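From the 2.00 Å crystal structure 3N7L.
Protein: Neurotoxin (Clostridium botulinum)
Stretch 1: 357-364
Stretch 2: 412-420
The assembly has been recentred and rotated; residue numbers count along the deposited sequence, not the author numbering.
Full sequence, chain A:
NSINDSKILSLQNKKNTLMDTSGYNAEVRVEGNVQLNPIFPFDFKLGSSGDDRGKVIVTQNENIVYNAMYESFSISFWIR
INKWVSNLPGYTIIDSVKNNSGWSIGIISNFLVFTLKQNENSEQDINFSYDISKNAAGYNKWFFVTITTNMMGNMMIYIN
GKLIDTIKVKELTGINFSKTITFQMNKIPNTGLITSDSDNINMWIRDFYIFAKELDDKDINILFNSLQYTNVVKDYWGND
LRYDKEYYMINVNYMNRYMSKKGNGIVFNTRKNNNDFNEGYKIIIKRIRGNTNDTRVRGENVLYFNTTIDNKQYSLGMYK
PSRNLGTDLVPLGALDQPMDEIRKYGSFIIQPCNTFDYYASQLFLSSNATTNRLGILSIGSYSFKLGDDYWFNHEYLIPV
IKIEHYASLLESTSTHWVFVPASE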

# COMPACT_ATOMS: atom_id res chain seq x y z
N ASP A 357 0.87 -4.48 7.54
CA ASP A 357 2.18 -4.28 6.94
C ASP A 357 2.32 -4.32 5.42
O ASP A 357 3.28 -3.78 4.88
N TYR A 358 1.38 -4.96 4.72
CA TYR A 358 1.53 -5.04 3.27
C TYR A 358 0.32 -5.50 2.48
O TYR A 358 -0.61 -6.10 3.03
N TYR A 359 0.37 -5.21 1.19
CA TYR A 359 -0.64 -5.62 0.22
C TYR A 359 -0.02 -6.87 -0.41
O TYR A 359 1.04 -6.79 -1.03
N ALA A 360 -0.67 -8.02 -0.25
CA ALA A 360 -0.12 -9.24 -0.80
C ALA A 360 -1.19 -10.16 -1.36
O ALA A 360 -2.34 -9.76 -1.56
N SER A 361 -0.80 -11.41 -1.62
CA SER A 361 -1.72 -12.38 -2.16
C SER A 361 -1.24 -13.78 -1.89
O SER A 361 -0.08 -14.01 -1.54
N GLN A 362 -2.16 -14.72 -2.03
CA GLN A 362 -1.85 -16.12 -1.88
C GLN A 362 -2.16 -16.73 -3.24
O GLN A 362 -3.09 -16.30 -3.93
N LEU A 363 -1.33 -17.69 -3.64
CA LEU A 363 -1.47 -18.35 -4.92
C LEU A 363 -1.65 -19.85 -4.74
O LEU A 363 -0.82 -20.52 -4.13
N PHE A 364 -2.74 -20.38 -5.27
CA PHE A 364 -3.04 -21.80 -5.17
C PHE A 364 -2.87 -22.48 -6.53
O PHE A 364 -3.35 -21.98 -7.54
N SER A 412 0.54 -19.21 7.10
CA SER A 412 1.93 -18.77 7.11
C SER A 412 2.21 -17.58 6.19
O SER A 412 1.69 -17.51 5.08
N THR A 413 3.03 -16.65 6.66
CA THR A 413 3.39 -15.49 5.86
C THR A 413 4.32 -15.92 4.72
O THR A 413 4.62 -15.13 3.82
N SER A 414 4.79 -17.17 4.77
CA SER A 414 5.67 -17.68 3.73
C SER A 414 4.87 -17.96 2.45
O SER A 414 5.44 -18.32 1.42
N THR A 415 3.55 -17.79 2.53
CA THR A 415 2.68 -18.00 1.38
C THR A 415 2.15 -16.66 0.87
O THR A 415 1.30 -16.62 -0.03
N HIS A 416 2.63 -15.56 1.46
CA HIS A 416 2.19 -14.23 1.05
C HIS A 416 3.15 -13.66 0.00
O HIS A 416 4.33 -13.42 0.29
N TRP A 417 2.64 -13.44 -1.21
CA TRP A 417 3.45 -12.92 -2.29
C TRP A 417 3.08 -11.49 -2.66
O TRP A 417 1.91 -11.12 -2.71
N VAL A 418 4.11 -10.69 -2.91
CA VAL A 418 3.93 -9.29 -3.26
C VAL A 418 4.45 -9.00 -4.66
O VAL A 418 5.31 -9.73 -5.17
N PHE A 419 3.92 -7.95 -5.28
CA PHE A 419 4.33 -7.54 -6.62
C PHE A 419 4.69 -6.06 -6.68
O PHE A 419 3.84 -5.19 -6.48
N VAL A 420 5.96 -5.78 -6.94
CA VAL A 420 6.43 -4.41 -7.04
C VAL A 420 6.53 -4.04 -8.51
O VAL A 420 7.29 -4.65 -9.26

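The two stretches meet through a single antiparallel bridge between Ser361 and Trp417, and the side chains pack around it. Trp417 N donates a nearly linear hydrogen bond to Ser361 O (2.8 Å), while the return bond from Ser361 N to Trp417 O (2.9 Å) is weak, bent to 124° at the hydrogen. The p rotamer of Ser361 lets OG donate to the same Trp417 O at 3.3 Å and brings OG to 3.6 Å from CE1 at the edge of the Phe419 ring.

Trp417, which loses most surface to the other stretch, adopts chi1 m; its CD1 lies 4.1 Å from Leu363 CD1. Leu363 (m, t) starts sideways, but its end comes nearer, so that the same CD1 also reaches Phe419 CZ at 4.5 Å.

Around His416 (m) and Tyr358 (p), almost as extensively covered, the two rings meet rim to rim, with centroids 5.9 Å apart and planes at 60°. Tyr358 points toward the second stretch, as does Ala360, whose CB packs 3.8 Å from Val418 CG2 (chi1 t).

Two waters extend the pairing beyond the bridge. Water 1 accepts from Phe419 N (3.0 Å) and donates to Tyr359 O (2.9 Å); water 2 accepts from Leu363 N (2.8 Å) and lies 2.8 Å from Thr415 O.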

# COMPACT_ATOMS: atom_id res chain seq x y z
CB ASP A 357 3.19 -5.27 7.52
CG ASP A 357 3.52 -5.00 8.98
OD1 ASP A 357 3.70 -3.82 9.35
OD2 ASP A 357 3.62 -5.98 9.74
CB TYR A 358 2.69 -5.99 2.94
CG TYR A 358 2.57 -7.33 3.64
CD1 TYR A 358 3.32 -7.60 4.79
CD2 TYR A 358 1.65 -8.29 3.21
CE1 TYR A 358 3.17 -8.80 5.48
CE2 TYR A 358 1.49 -9.49 3.90
CZ TYR A 358 2.25 -9.74 5.03
OH TYR A 358 2.08 -10.92 5.71
CB TYR A 359 -0.82 -4.56 -0.87
CG TYR A 359 -1.38 -3.26 -0.36
CD1 TYR A 359 -2.74 -3.13 -0.08
CD2 TYR A 359 -0.55 -2.16 -0.14
CE1 TYR A 359 -3.26 -1.94 0.41
CE2 TYR A 359 -1.06 -0.96 0.35
CZ TYR A 359 -2.42 -0.86 0.62
OH TYR A 359 -2.95 0.32 1.11
CB ALA A 360 0.70 -9.98 0.26
CB SER A 361 -1.85 -12.18 -3.67
OG SER A 361 -0.60 -12.43 -4.31
CB GLN A 362 -2.68 -16.76 -0.77
CG GLN A 362 -2.07 -16.55 0.61
CD GLN A 362 -2.81 -17.28 1.71
OE1 GLN A 362 -2.19 -17.89 2.58
NE2 GLN A 362 -4.13 -17.22 1.68
CB LEU A 363 -0.22 -18.06 -5.77
CG LEU A 363 -0.09 -16.59 -6.22
CD1 LEU A 363 1.36 -16.25 -6.54
CD2 LEU A 363 -0.99 -16.36 -7.42
CB PHE A 364 -4.48 -21.98 -4.67
CG PHE A 364 -4.73 -21.38 -3.32
CD1 PHE A 364 -4.43 -22.09 -2.16
CD2 PHE A 364 -5.20 -20.07 -3.21
CE1 PHE A 364 -4.60 -21.51 -0.91
CE2 PHE A 364 -5.37 -19.48 -1.96
CZ PHE A 364 -5.07 -20.20 -0.80
CB SER A 412 2.83 -19.94 6.72
OG SER A 412 4.19 -19.54 6.73
CB THR A 413 4.09 -14.40 6.71
OG1 THR A 413 5.17 -14.99 7.44
CG2 THR A 413 3.10 -13.76 7.67
CB SER A 414 6.38 -18.96 4.20
OG SER A 414 5.48 -20.05 4.32
CB THR A 415 1.47 -18.91 1.73
OG1 THR A 415 0.67 -18.29 2.74
CG2 THR A 415 1.95 -20.25 2.23
CB HIS A 416 2.13 -13.27 2.24
CG HIS A 416 1.14 -13.66 3.29
ND1 HIS A 416 0.32 -14.76 3.17
CD2 HIS A 416 0.87 -13.11 4.50
CE1 HIS A 416 -0.42 -14.87 4.26
NE2 HIS A 416 -0.11 -13.89 5.08
CB TRP A 417 3.34 -13.81 -3.52
CG TRP A 417 3.85 -15.20 -3.28
CD1 TRP A 417 3.14 -16.27 -2.81
CD2 TRP A 417 5.20 -15.65 -3.44
NE1 TRP A 417 3.97 -17.36 -2.67
CE2 TRP A 417 5.24 -17.01 -3.05
CE3 TRP A 417 6.39 -15.04 -3.87
CZ2 TRP A 417 6.42 -17.76 -3.08
CZ3 TRP A 417 7.56 -15.79 -3.91
CH2 TRP A 417 7.56 -17.14 -3.51
CB VAL A 418 4.68 -8.41 -2.26
CG1 VAL A 418 4.77 -7.02 -2.79
CG2 VAL A 418 3.95 -8.41 -0.92
CB PHE A 419 3.22 -7.84 -7.63
CG PHE A 419 2.84 -9.29 -7.69
CD1 PHE A 419 1.80 -9.77 -6.91
CD2 PHE A 419 3.55 -10.17 -8.50
CE1 PHE A 419 1.48 -11.13 -6.92
CE2 PHE A 419 3.24 -11.53 -8.51
CZ PHE A 419 2.19 -12.01 -7.72
CB VAL A 420 7.82 -4.25 -6.39
CG1 VAL A 420 8.26 -2.78 -6.45
CG2 VAL A 420 7.77 -4.74 -4.95
O HOH W 1 1.42 -7.06 -3.88
O HOH W 2 0.78 -18.54 -1.95